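Long-range contacts in Alp7A (Bacillus subtilis, PDB 5EC0), which binds ADP as a plasmid-encoded, actin-like cytoskeletal protein and probably assembles into filaments that segregate plasmid DNA: residues G40-D48 with V159-E167; A241-L250 with I294-Y302. All coordinates share one frame; numbering follows the deposited sequence.

Interaction 1 of 2, residues G40-D48 with V159-E167; sequences GKFTSIVED and VLTLGLEKE
Val46 meets a type II beta turn, Thr161 to Leu164, through one backbone hydrogen bond: Val46 N donates to Leu162 O at 3.0 Å in an almost straight bond (N-H...O 176°), the donor lying above the carbonyl plane. The carbonyl of Val46 continues the contact with a CA-H...O interaction, Gly163 CA to Val46 O at 3.2 Å. Gly163, with its positive phi (101°), brings its CA close to both Val46 O and the Ile45 side chain. Ile45 lays CG2 against the glycine, 3.5 Å from Gly163 CA.

Phe42 is the main side chain from 40-48. Its CG stands anti to the backbone N (chi1 179°), which extends the ring toward the turn. Leu162 N lies at the edge of this ring, near its plane and close to CE2. The Leu162 side chain runs past the ring in the opposite sense, its CD1 3.5 Å from Phe42 CD2, while Thr161 CG2 approaches Phe42 CE2 obliquely at 3.4 Å. Val46 CG1 also lies at the edge of the Phe42 ring; its other methyl, CG2, is 4.0 Å from CD1 of Leu164, whose side chain crosses it at about a right angle.

The turn joins strands 153-159 and 166-179, neighbours in the eight-stranded sheet, and 40-48 is a loop between helix 35-38 and strand 56-62. The hydroxyl of Thr161 bonds to Arg55 O, Leu160 pairs by backbone with Leu57 of strand 56-62, and Thr161 and Leu164 both rest on Leu52.

Interaction 2 of 2, residues A241-L250 with I294-Y302; sequences APFLAHLEKL and IIKKSLKEY
Phe243, His246 and Tyr302 form an aromatic cluster. Phe243 turns its edge to the face of Tyr302, a T-shaped pair with centroids 5.0 Å apart and planes at 63°. Its CD1 lies over the rim of the tyrosine ring, while Leu299 CD2 sits at the edge of Phe243, 3.9 Å from CE1. Leu247, from the same helix as Phe243, puts CG over one face of the phenylalanine. The other end of the cluster is a CH-pi contact: Tyr302 CB stands 3.8 Å from the centroid of the His246 ring, over its face.

The imidazole NE2 has two partners, Ser298 OG near the ring plane and Ser298 O tilted from it. His246 NE2 lies 3.0 Å from Ser298 OG and donates to Ser298 O at 3.1 Å; both bonds are bent. Ser298 O also takes the helical bond from Tyr302 N, the two donors coming from opposite faces of its carbonyl plane. With CG anti to the backbone N (chi1 -178°), the imidazole of His246 extends toward helix 292-313. Next to it, Leu250 CD2 packs 3.4 Å from Ser298 OG.

Helices 243-254 and 292-313 thus pack roughly antiparallel, at 143° in these segments. Val330 of helix 328-333 touches both Phe243 and Tyr302. Phe243 also touches ADP and Leu244 pairs by backbone with Gly215, so the N-terminal end of helix 243-254 borders the nucleotide site of an actin-like ATPase fold, with helix 292-313 packed against that helix.

Interaction 1 closes before interaction 2 opens along the chain, and the two lie far apart, with centres about 41 Å and nearest atoms about 24 Å from each other. They share no helix, strand or sheet. The hairpin turn of interaction 1 belongs to the eight-stranded sheet formed by the first half of the chain, away from the nucleotide. Interaction 2 joins two helices within the C-terminal family region, which also contributes the five-stranded sheet 236-239, 218-223, 207-213, 322-327 and 355-357. In the actin fold, two such halves enclose the nucleotide; here only interaction 2 borders ADP, whereas interaction 1 joins the loop 40-48 to a hairpin turn of the other half.

Interaction 1 of 2, residues G40-D48 with V159-E167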
ATOM      1  N   GLY A  40     -13.469  11.593 -27.379  1.00 76.63           N
ATOM      2  CA  GLY A  40     -12.914  10.755 -28.432  1.00 83.07           C
ATOM      3  C   GLY A  40     -11.744   9.903 -27.949  1.00 82.76           C
ATOM      4  O   GLY A  40     -11.043   9.275 -28.744  1.00 83.17           O
ATOM      5  N   LYS A  41     -11.520   9.914 -26.637  1.00 83.68           N
ATOM      6  CA  LYS A  41     -10.670   8.932 -25.971  1.00 79.27           C
ATOM      7  C   LYS A  41     -11.406   7.611 -25.965  1.00 81.52           C
ATOM      8  O   LYS A  41     -10.984   6.620 -26.571  1.00 76.87           O
ATOM      9  CB  LYS A  41     -10.364   9.353 -24.532  1.00 71.92           C
ATOM     10  CG  LYS A  41      -9.811   8.243 -23.637  1.00 61.16           C
ATOM     11  CD  LYS A  41      -8.316   8.090 -23.863  1.00 64.12           C
ATOM     12  CE  LYS A  41      -7.755   6.883 -23.150  1.00 64.25           C
ATOM     13  NZ  LYS A  41      -8.413   5.628 -23.598  1.00 68.65           N
ATOM     14  N   PHE A  42     -12.541   7.651 -25.273  1.00 83.96           N
ATOM     15  CA  PHE A  42     -13.365   6.495 -24.990  1.00 90.00           C
ATOM     16  C   PHE A  42     -14.511   6.430 -26.006  1.00100.77           C
ATOM     17  O   PHE A  42     -15.250   7.400 -26.172  1.00105.26           O
ATOM     18  CB  PHE A  42     -13.871   6.599 -23.555  1.00 87.98           C
ATOM     19  CG  PHE A  42     -14.750   5.475 -23.131  1.00 93.77           C
ATOM     20  CD1 PHE A  42     -14.388   4.167 -23.378  1.00102.18           C
ATOM     21  CD2 PHE A  42     -15.921   5.723 -22.446  1.00 91.56           C
ATOM     22  CE1 PHE A  42     -15.192   3.125 -22.967  1.00104.24           C
ATOM     23  CE2 PHE A  42     -16.728   4.689 -22.043  1.00 93.22           C
ATOM     24  CZ  PHE A  42     -16.360   3.394 -22.287  1.00 99.31           C
ATOM     25  N   THR A  43     -14.647   5.289 -26.683  1.00100.74           N
ATOM     26  CA  THR A  43     -15.491   5.176 -27.878  1.00100.09           C
ATOM     27  C   THR A  43     -16.826   4.411 -27.700  1.00 94.42           C
ATOM     28  O   THR A  43     -17.864   4.846 -28.211  1.00 98.33           O
ATOM     29  CB  THR A  43     -14.673   4.518 -29.041  1.00 76.47           C
ATOM     30  OG1 THR A  43     -14.053   5.536 -29.846  1.00 76.82           O
ATOM     31  CG2 THR A  43     -15.553   3.669 -29.917  1.00 73.02           C
ATOM     32  N   SER A  44     -16.813   3.281 -26.997  1.00 89.16           N
ATOM     33  CA  SER A  44     -18.031   2.479 -26.852  1.00 83.14           C
ATOM     34  C   SER A  44     -18.530   2.471 -25.407  1.00 81.93           C
ATOM     35  O   SER A  44     -17.736   2.387 -24.481  1.00 81.21           O
ATOM     36  CB  SER A  44     -17.795   1.042 -27.338  1.00 85.46           C
ATOM     37  OG  SER A  44     -17.134   0.992 -28.598  1.00 82.69           O
ATOM     38  N   ILE A  45     -19.848   2.555 -25.231  1.00 80.46           N
ATOM     39  CA  ILE A  45     -20.494   2.593 -23.912  1.00 77.27           C
ATOM     40  C   ILE A  45     -20.213   1.356 -23.046  1.00 79.08           C
ATOM     41  O   ILE A  45     -20.102   0.244 -23.562  1.00 83.55           O
ATOM     42  CB  ILE A  45     -22.038   2.726 -24.066  1.00 68.16           C
ATOM     43  CG1 ILE A  45     -22.398   3.703 -25.189  1.00 71.35           C
ATOM     44  CG2 ILE A  45     -22.698   3.131 -22.756  1.00 57.55           C
ATOM     45  CD1 ILE A  45     -23.882   3.778 -25.482  1.00 76.30           C
ATOM     46  N   VAL A  46     -20.098   1.541 -21.732  1.00 77.45           N
ATOM     47  CA  VAL A  46     -20.091   0.396 -20.818  1.00 71.25           C
ATOM     48  C   VAL A  46     -21.269   0.519 -19.850  1.00 76.91           C
ATOM     49  O   VAL A  46     -21.688   1.624 -19.490  1.00 76.55           O
ATOM     50  CB  VAL A  46     -18.758   0.260 -20.038  1.00 59.83           C
ATOM     51  CG1 VAL A  46     -17.587   0.457 -20.975  1.00 66.90           C
ATOM     52  CG2 VAL A  46     -18.688   1.217 -18.852  1.00 49.60           C
ATOM     53  N   GLU A  47     -21.813  -0.624 -19.446  0.96 83.48           N
ATOM     54  CA  GLU A  47     -23.054  -0.656 -18.677  0.96 85.59           C
ATOM     55  C   GLU A  47     -22.872  -1.321 -17.309  0.96 82.78           C
ATOM     56  O   GLU A  47     -23.505  -0.927 -16.327  0.96 83.38           O
ATOM     57  CB  GLU A  47     -24.132  -1.369 -19.496  0.96 88.56           C
ATOM     58  CG  GLU A  47     -25.524  -1.315 -18.918  0.96 90.98           C
ATOM     59  CD  GLU A  47     -26.458  -2.310 -19.587  0.96 95.78           C
ATOM     60  OE1 GLU A  47     -26.037  -3.459 -19.838  0.96 93.92           O
ATOM     61  OE2 GLU A  47     -27.610  -1.931 -19.877  0.96100.43           O
ATOM     62  N   ASP A  48     -21.994  -2.319 -17.253  1.00 77.12           N
ATOM     63  CA  ASP A  48     -21.678  -3.016 -16.008  1.00 64.13           C
ATOM     64  C   ASP A  48     -20.655  -2.231 -15.183  1.00 56.16           C
ATOM     65  O   ASP A  48     -19.514  -2.049 -15.611  1.00 51.20           O
ATOM     66  CB  ASP A  48     -21.162  -4.421 -16.320  1.00 62.49           C
ATOM     67  CG  ASP A  48     -20.943  -5.261 -15.081  1.00 69.28           C
ATOM     68  OD1 ASP A  48     -21.256  -4.803 -13.961  1.00 66.91           O
ATOM     69  OD2 ASP A  48     -20.456  -6.402 -15.236  1.00 79.62           O
ATOM     70  N   VAL A 159     -17.345  11.426 -13.531  1.00 43.14           N
ATOM     71  CA  VAL A 159     -16.965  10.231 -14.273  1.00 39.00           C
ATOM     72  C   VAL A 159     -17.343  10.481 -15.722  1.00 42.42           C
ATOM     73  O   VAL A 159     -18.488  10.806 -16.014  1.00 40.02           O
ATOM     74  CB  VAL A 159     -17.666   8.963 -13.750  1.00 41.38           C
ATOM     75  CG1 VAL A 159     -17.252   7.761 -14.571  1.00 36.62           C
ATOM     76  CG2 VAL A 159     -17.336   8.735 -12.279  1.00 34.34           C
ATOM     77  N   LEU A 160     -16.383  10.357 -16.632  1.00 45.67           N
ATOM     78  CA  LEU A 160     -16.653  10.693 -18.029  1.00 44.06           C
ATOM     79  C   LEU A 160     -16.768   9.443 -18.876  1.00 41.98           C
ATOM     80  O   LEU A 160     -17.012   9.515 -20.074  1.00 43.91           O
ATOM     81  CB  LEU A 160     -15.559  11.606 -18.574  1.00 46.67           C
ATOM     82  CG  LEU A 160     -15.349  12.865 -17.727  1.00 52.59           C
ATOM     83  CD1 LEU A 160     -14.087  13.600 -18.158  1.00 53.77           C
ATOM     84  CD2 LEU A 160     -16.572  13.788 -17.792  1.00 51.83           C
ATOM     85  N   THR A 161     -16.582   8.289 -18.244  1.00 45.67           N
ATOM     86  CA  THR A 161     -16.754   7.008 -18.923  1.00 47.66           C
ATOM     87  C   THR A 161     -18.210   6.858 -19.399  1.00 48.89           C
ATOM     88  O   THR A 161     -19.138   6.845 -18.590  1.00 49.01           O
ATOM     89  CB  THR A 161     -16.344   5.856 -17.984  1.00 48.55           C
ATOM     90  OG1 THR A 161     -15.048   6.135 -17.439  1.00 47.52           O
ATOM     91  CG2 THR A 161     -16.303   4.525 -18.703  1.00 44.01           C
ATOM     92  N   LEU A 162     -18.410   6.785 -20.713  1.00 55.49           N
ATOM     93  CA  LEU A 162     -19.748   6.643 -21.295  1.00 61.40           C
ATOM     94  C   LEU A 162     -20.521   5.465 -20.692  1.00 59.25           C
ATOM     95  O   LEU A 162     -19.991   4.361 -20.578  1.00 60.32           O
ATOM     96  CB  LEU A 162     -19.662   6.478 -22.813  1.00 66.21           C
ATOM     97  CG  LEU A 162     -19.373   7.689 -23.712  1.00 71.24           C
ATOM     98  CD1 LEU A 162     -17.996   8.302 -23.454  1.00 72.81           C
ATOM     99  CD2 LEU A 162     -19.509   7.288 -25.179  1.00 70.88           C
ATOM    100  N   GLY A 163     -21.772   5.712 -20.305  1.00 55.85           N
ATOM    101  CA  GLY A 163     -22.574   4.721 -19.609  1.00 48.72           C
ATOM    102  C   GLY A 163     -22.662   4.910 -18.103  1.00 59.57           C
ATOM    103  O   GLY A 163     -23.618   4.451 -17.479  1.00 64.05           O
ATOM    104  N   LEU A 164     -21.671   5.583 -17.517  1.00 52.53           N
ATOM    105  CA  LEU A 164     -21.605   5.777 -16.062  1.00 46.15           C
ATOM    106  C   LEU A 164     -21.285   7.224 -15.686  1.00 46.14           C
ATOM    107  O   LEU A 164     -20.788   7.496 -14.596  1.00 45.76           O
ATOM    108  CB  LEU A 164     -20.557   4.849 -15.446  1.00 46.95           C
ATOM    109  CG  LEU A 164     -20.863   3.354 -15.518  1.00 56.36           C
ATOM    110  CD1 LEU A 164     -19.628   2.535 -15.183  1.00 55.49           C
ATOM    111  CD2 LEU A 164     -22.026   2.990 -14.597  1.00 57.68           C
ATOM    112  N   GLU A 165     -21.567   8.143 -16.605  1.00 52.02           N
ATOM    113  CA  GLU A 165     -21.337   9.565 -16.385  1.00 52.21           C
ATOM    114  C   GLU A 165     -22.147  10.131 -15.224  1.00 48.81           C
ATOM    115  O   GLU A 165     -23.308   9.778 -15.031  1.00 50.34           O
ATOM    116  CB  GLU A 165     -21.672  10.359 -17.650  1.00 58.59           C
ATOM    117  CG  GLU A 165     -20.968   9.875 -18.897  1.00 65.56           C
ATOM    118  CD  GLU A 165     -21.864   9.013 -19.763  1.00 68.04           C
ATOM    119  OE1 GLU A 165     -22.564   8.137 -19.213  1.00 62.80           O
ATOM    120  OE2 GLU A 165     -21.874   9.223 -20.993  1.00 75.32           O
ATOM    121  N   LYS A 166     -21.515  11.020 -14.468  1.00 47.54           N
ATOM    122  CA  LYS A 166     -22.173  11.819 -13.432  1.00 46.54           C
ATOM    123  C   LYS A 166     -21.131  12.714 -12.791  1.00 41.50           C
ATOM    124  O   LYS A 166     -19.935  12.442 -12.888  1.00 38.51           O
ATOM    125  CB  LYS A 166     -22.838  10.944 -12.355  1.00 46.31           C
ATOM    126  CG  LYS A 166     -21.868  10.077 -11.560  1.00 42.00           C
ATOM    127  CD  LYS A 166     -22.518   9.495 -10.305  1.00 42.87           C
ATOM    128  CE  LYS A 166     -23.563   8.439 -10.652  1.00 45.18           C
ATOM    129  NZ  LYS A 166     -24.216   7.870  -9.440  1.00 39.58           N
ATOM    130  N   GLU A 167     -21.586  13.776 -12.138  1.00 42.92           N
ATOM    131  CA  GLU A 167     -20.744  14.496 -11.191  1.00 48.78           C
ATOM    132  C   GLU A 167     -21.098  14.084  -9.759  1.00 47.78           C
ATOM    133  O   GLU A 167     -22.227  14.270  -9.293  1.00 48.83           O
ATOM    134  CB  GLU A 167     -20.878  16.011 -11.350  1.00 50.76           C
ATOM    135  CG  GLU A 167     -19.806  16.774 -10.595  1.00 50.61           C
ATOM    136  CD  GLU A 167     -19.857  18.270 -10.850  1.00 58.89           C
ATOM    137  OE1 GLU A 167     -20.973  18.802 -11.068  1.00 63.15           O
ATOM    138  OE2 GLU A 167     -18.775  18.906 -10.836  1.00 56.51           O
TER

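Interaction 2 of 2, residues A241-L250 with I294-Y302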
ATOM      1  N   ALA A 241      17.825   2.113  -1.802  1.00 84.69           N
ATOM      2  CA  ALA A 241      18.541   1.408  -2.882  1.00 75.86           C
ATOM      3  C   ALA A 241      17.604   0.294  -3.366  1.00 65.26           C
ATOM      4  O   ALA A 241      17.785  -0.877  -3.028  1.00 63.32           O
ATOM      5  CB  ALA A 241      19.872   0.840  -2.399  1.00 72.76           C
ATOM      6  N   PRO A 242      16.591   0.669  -4.163  1.00 56.01           N
ATOM      7  CA  PRO A 242      15.316  -0.056  -4.234  1.00 48.52           C
ATOM      8  C   PRO A 242      15.327  -1.427  -4.893  1.00 46.76           C
ATOM      9  O   PRO A 242      16.209  -1.772  -5.686  1.00 51.70           O
ATOM     10  CB  PRO A 242      14.437   0.891  -5.052  1.00 47.33           C
ATOM     11  CG  PRO A 242      15.394   1.568  -5.970  1.00 46.64           C
ATOM     12  CD  PRO A 242      16.657   1.757  -5.158  1.00 51.34           C
ATOM     13  N   PHE A 243      14.296  -2.192  -4.555  1.00 37.97           N
ATOM     14  CA  PHE A 243      14.035  -3.502  -5.135  1.00 40.21           C
ATOM     15  C   PHE A 243      13.804  -3.457  -6.650  1.00 40.78           C
ATOM     16  O   PHE A 243      14.244  -4.349  -7.384  1.00 40.12           O
ATOM     17  CB  PHE A 243      12.819  -4.116  -4.441  1.00 36.56           C
ATOM     18  CG  PHE A 243      12.413  -5.446  -4.982  1.00 30.67           C
ATOM     19  CD1 PHE A 243      13.231  -6.552  -4.824  1.00 33.93           C
ATOM     20  CD2 PHE A 243      11.194  -5.601  -5.615  1.00 30.77           C
ATOM     21  CE1 PHE A 243      12.844  -7.787  -5.311  1.00 40.92           C
ATOM     22  CE2 PHE A 243      10.798  -6.832  -6.098  1.00 46.73           C
ATOM     23  CZ  PHE A 243      11.624  -7.930  -5.944  1.00 40.15           C
ATOM     24  N   LEU A 244      13.110  -2.423  -7.114  1.00 39.90           N
ATOM     25  CA  LEU A 244      12.817  -2.298  -8.538  1.00 46.95           C
ATOM     26  C   LEU A 244      14.090  -2.122  -9.367  1.00 48.41           C
ATOM     27  O   LEU A 244      14.186  -2.631 -10.487  1.00 44.32           O
ATOM     28  CB  LEU A 244      11.858  -1.138  -8.790  1.00 50.76           C
ATOM     29  CG  LEU A 244      10.426  -1.448  -8.360  1.00 55.55           C
ATOM     30  CD1 LEU A 244       9.571  -0.210  -8.423  1.00 60.68           C
ATOM     31  CD2 LEU A 244       9.841  -2.547  -9.232  1.00 57.02           C
ATOM     32  N   ALA A 245      15.069  -1.413  -8.814  1.00 48.85           N
ATOM     33  CA  ALA A 245      16.331  -1.234  -9.517  1.00 49.80           C
ATOM     34  C   ALA A 245      17.041  -2.573  -9.593  1.00 50.57           C
ATOM     35  O   ALA A 245      17.728  -2.876 -10.569  1.00 50.23           O
ATOM     36  CB  ALA A 245      17.199  -0.197  -8.828  1.00 40.78           C
ATOM     37  N   HIS A 246      16.847  -3.389  -8.564  1.00 49.90           N
ATOM     38  CA  HIS A 246      17.487  -4.697  -8.518  1.00 50.68           C
ATOM     39  C   HIS A 246      16.867  -5.617  -9.575  1.00 49.08           C
ATOM     40  O   HIS A 246      17.560  -6.420 -10.193  1.00 45.94           O
ATOM     41  CB  HIS A 246      17.369  -5.302  -7.120  1.00 42.85           C
ATOM     42  CG  HIS A 246      18.035  -6.633  -6.978  1.00 36.47           C
ATOM     43  ND1 HIS A 246      19.305  -6.781  -6.466  1.00 45.92           N
ATOM     44  CD2 HIS A 246      17.600  -7.881  -7.274  1.00 36.16           C
ATOM     45  CE1 HIS A 246      19.628  -8.063  -6.453  1.00 37.62           C
ATOM     46  NE2 HIS A 246      18.613  -8.750  -6.940  1.00 37.86           N
ATOM     47  N   LEU A 247      15.564  -5.476  -9.792  1.00 37.63           N
ATOM     48  CA  LEU A 247      14.881  -6.267 -10.800  1.00 38.24           C
ATOM     49  C   LEU A 247      15.263  -5.831 -12.222  1.00 44.13           C
ATOM     50  O   LEU A 247      15.468  -6.663 -13.104  1.00 45.00           O
ATOM     51  CB  LEU A 247      13.361  -6.179 -10.617  1.00 37.22           C
ATOM     52  CG  LEU A 247      12.741  -6.950  -9.441  1.00 38.41           C
ATOM     53  CD1 LEU A 247      11.238  -7.174  -9.663  1.00 38.71           C
ATOM     54  CD2 LEU A 247      13.454  -8.272  -9.215  1.00 36.69           C
ATOM     55  N   GLU A 248      15.362  -4.528 -12.444  1.00 44.21           N
ATOM     56  CA  GLU A 248      15.607  -4.026 -13.785  1.00 48.03           C
ATOM     57  C   GLU A 248      17.052  -4.315 -14.167  1.00 50.82           C
ATOM     58  O   GLU A 248      17.368  -4.492 -15.346  1.00 56.27           O
ATOM     59  CB  GLU A 248      15.272  -2.527 -13.871  1.00 44.60           C
ATOM     60  CG  GLU A 248      15.745  -1.795 -15.132  1.00 53.27           C
ATOM     61  CD  GLU A 248      14.921  -2.105 -16.387  1.00 63.14           C
ATOM     62  OE1 GLU A 248      14.074  -3.026 -16.353  1.00 65.95           O
ATOM     63  OE2 GLU A 248      15.132  -1.422 -17.417  1.00 61.53           O
ATOM     64  N   LYS A 249      17.932  -4.391 -13.175  1.00 46.89           N
ATOM     65  CA  LYS A 249      19.308  -4.775 -13.463  1.00 47.15           C
ATOM     66  C   LYS A 249      19.346  -6.258 -13.795  1.00 47.14           C
ATOM     67  O   LYS A 249      20.077  -6.690 -14.690  1.00 48.43           O
ATOM     68  CB  LYS A 249      20.230  -4.456 -12.295  1.00 45.68           C
ATOM     69  CG  LYS A 249      21.678  -4.799 -12.541  1.00 51.70           C
ATOM     70  CD  LYS A 249      22.549  -4.306 -11.393  1.00 58.80           C
ATOM     71  CE  LYS A 249      24.036  -4.383 -11.731  1.00 67.51           C
ATOM     72  NZ  LYS A 249      24.561  -5.782 -11.843  1.00 71.00           N
ATOM     73  N   LEU A 250      18.535  -7.029 -13.076  1.00 45.96           N
ATOM     74  CA  LEU A 250      18.402  -8.461 -13.322  1.00 49.39           C
ATOM     75  C   LEU A 250      17.821  -8.725 -14.706  1.00 49.71           C
ATOM     76  O   LEU A 250      18.282  -9.617 -15.434  1.00 50.40           O
ATOM     77  CB  LEU A 250      17.512  -9.115 -12.266  1.00 47.72           C
ATOM     78  CG  LEU A 250      17.203 -10.587 -12.552  1.00 42.39           C
ATOM     79  CD1 LEU A 250      18.483 -11.402 -12.510  1.00 43.07           C
ATOM     80  CD2 LEU A 250      16.178 -11.112 -11.573  1.00 40.90           C
ATOM     81  N   ILE A 294      17.333 -18.786 -11.768  1.00 45.23           N
ATOM     82  CA  ILE A 294      17.830 -17.438 -11.991  1.00 44.74           C
ATOM     83  C   ILE A 294      17.183 -16.477 -11.009  1.00 49.43           C
ATOM     84  O   ILE A 294      17.829 -15.582 -10.455  1.00 48.47           O
ATOM     85  CB  ILE A 294      17.564 -16.977 -13.437  1.00 51.63           C
ATOM     86  CG1 ILE A 294      18.458 -17.763 -14.406  1.00 51.33           C
ATOM     87  CG2 ILE A 294      17.774 -15.463 -13.581  1.00 47.94           C
ATOM     88  CD1 ILE A 294      18.364 -17.302 -15.827  1.00 51.20           C
ATOM     89  N   ILE A 295      15.901 -16.694 -10.769  1.00 43.51           N
ATOM     90  CA  ILE A 295      15.139 -15.774  -9.968  1.00 41.85           C
ATOM     91  C   ILE A 295      15.385 -15.955  -8.459  1.00 40.40           C
ATOM     92  O   ILE A 295      15.680 -14.983  -7.771  1.00 39.81           O
ATOM     93  CB  ILE A 295      13.660 -15.906 -10.303  1.00 44.47           C
ATOM     94  CG1 ILE A 295      13.445 -15.448 -11.756  1.00 47.50           C
ATOM     95  CG2 ILE A 295      12.834 -15.085  -9.344  1.00 37.33           C
ATOM     96  CD1 ILE A 295      12.025 -15.473 -12.223  1.00 40.94           C
ATOM     97  N   LYS A 296      15.293 -17.182  -7.946  1.00 40.16           N
ATOM     98  CA  LYS A 296      15.505 -17.394  -6.509  1.00 41.52           C
ATOM     99  C   LYS A 296      16.910 -16.963  -6.108  1.00 40.56           C
ATOM    100  O   LYS A 296      17.118 -16.452  -5.012  1.00 47.10           O
ATOM    101  CB  LYS A 296      15.262 -18.854  -6.107  1.00 38.57           C
ATOM    102  CG  LYS A 296      13.854 -19.327  -6.408  1.00 40.24           C
ATOM    103  CD  LYS A 296      13.376 -20.426  -5.480  1.00 46.50           C
ATOM    104  CE  LYS A 296      11.912 -20.766  -5.774  1.00 55.23           C
ATOM    105  NZ  LYS A 296      11.241 -21.566  -4.708  1.00 57.46           N
ATOM    106  N   LYS A 297      17.864 -17.146  -7.012  1.00 42.29           N
ATOM    107  CA  LYS A 297      19.240 -16.734  -6.766  1.00 40.47           C
ATOM    108  C   LYS A 297      19.325 -15.213  -6.639  1.00 48.86           C
ATOM    109  O   LYS A 297      19.923 -14.698  -5.690  1.00 44.58           O
ATOM    110  CB  LYS A 297      20.158 -17.236  -7.875  1.00 42.71           C
ATOM    111  CG  LYS A 297      21.619 -16.855  -7.715  1.00 47.97           C
ATOM    112  CD  LYS A 297      22.474 -17.577  -8.745  1.00 46.57           C
ATOM    113  CE  LYS A 297      23.863 -16.976  -8.851  1.00 52.63           C
ATOM    114  NZ  LYS A 297      24.699 -17.715  -9.845  1.00 57.38           N
ATOM    115  N   SER A 298      18.710 -14.499  -7.578  1.00 40.61           N
ATOM    116  CA  SER A 298      18.684 -13.041  -7.517  1.00 45.46           C
ATOM    117  C   SER A 298      17.950 -12.515  -6.277  1.00 45.35           C
ATOM    118  O   SER A 298      18.365 -11.524  -5.665  1.00 40.36           O
ATOM    119  CB  SER A 298      18.035 -12.466  -8.768  1.00 51.43           C
ATOM    120  OG  SER A 298      18.147 -11.057  -8.771  1.00 58.74           O
ATOM    121  N   LEU A 299      16.858 -13.174  -5.909  1.00 40.09           N
ATOM    122  CA  LEU A 299      16.100 -12.756  -4.741  1.00 33.71           C
ATOM    123  C   LEU A 299      16.894 -12.998  -3.459  1.00 38.84           C
ATOM    124  O   LEU A 299      16.761 -12.247  -2.494  1.00 43.22           O
ATOM    125  CB  LEU A 299      14.761 -13.480  -4.675  1.00 33.06           C
ATOM    126  CG  LEU A 299      13.739 -13.070  -5.739  1.00 41.46           C
ATOM    127  CD1 LEU A 299      12.366 -13.695  -5.450  1.00 39.41           C
ATOM    128  CD2 LEU A 299      13.635 -11.546  -5.842  1.00 37.93           C
ATOM    129  N   LYS A 300      17.708 -14.046  -3.449  1.00 35.00           N
ATOM    130  CA  LYS A 300      18.485 -14.363  -2.257  1.00 44.83           C
ATOM    131  C   LYS A 300      19.554 -13.301  -2.052  1.00 45.56           C
ATOM    132  O   LYS A 300      19.770 -12.854  -0.924  1.00 47.19           O
ATOM    133  CB  LYS A 300      19.118 -15.749  -2.348  1.00 42.13           C
ATOM    134  CG  LYS A 300      19.598 -16.290  -0.994  1.00 43.32           C
ATOM    135  CD  LYS A 300      20.453 -17.536  -1.162  1.00 44.58           C
ATOM    136  CE  LYS A 300      21.129 -17.937   0.141  1.00 48.49           C
ATOM    137  NZ  LYS A 300      22.065 -19.066  -0.107  1.00 58.03           N
ATOM    138  N   GLU A 301      20.209 -12.898  -3.146  1.00 37.11           N
ATOM    139  CA  GLU A 301      21.157 -11.772  -3.126  1.00 45.07           C
ATOM    140  C   GLU A 301      20.545 -10.536  -2.480  1.00 42.95           C
ATOM    141  O   GLU A 301      21.113  -9.970  -1.542  1.00 40.95           O
ATOM    142  CB  GLU A 301      21.623 -11.389  -4.539  1.00 42.74           C
ATOM    143  CG  GLU A 301      22.433 -12.426  -5.287  1.00 60.64           C
ATOM    144  CD  GLU A 301      22.666 -12.023  -6.734  1.00 68.47           C
ATOM    145  OE1 GLU A 301      22.654 -10.801  -7.021  1.00 71.37           O
ATOM    146  OE2 GLU A 301      22.833 -12.925  -7.583  1.00 67.18           O
ATOM    147  N   TYR A 302      19.394 -10.121  -3.010  1.00 35.15           N
ATOM    148  CA  TYR A 302      18.698  -8.944  -2.520  1.00 37.92           C
ATOM    149  C   TYR A 302      18.356  -9.088  -1.036  1.00 35.62           C
ATOM    150  O   TYR A 302      18.571  -8.172  -0.250  1.00 42.24           O
ATOM    151  CB  TYR A 302      17.422  -8.683  -3.345  1.00 39.96           C
ATOM    152  CG  TYR A 302      16.716  -7.406  -2.943  1.00 39.81           C
ATOM    153  CD1 TYR A 302      17.201  -6.163  -3.354  1.00 35.66           C
ATOM    154  CD2 TYR A 302      15.576  -7.438  -2.135  1.00 39.23           C
ATOM    155  CE1 TYR A 302      16.562  -4.978  -2.975  1.00 32.21           C
ATOM    156  CE2 TYR A 302      14.935  -6.265  -1.750  1.00 35.17           C
ATOM    157  CZ  TYR A 302      15.438  -5.036  -2.172  1.00 33.63           C
ATOM    158  OH  TYR A 302      14.826  -3.865  -1.801  1.00 30.97           O
TER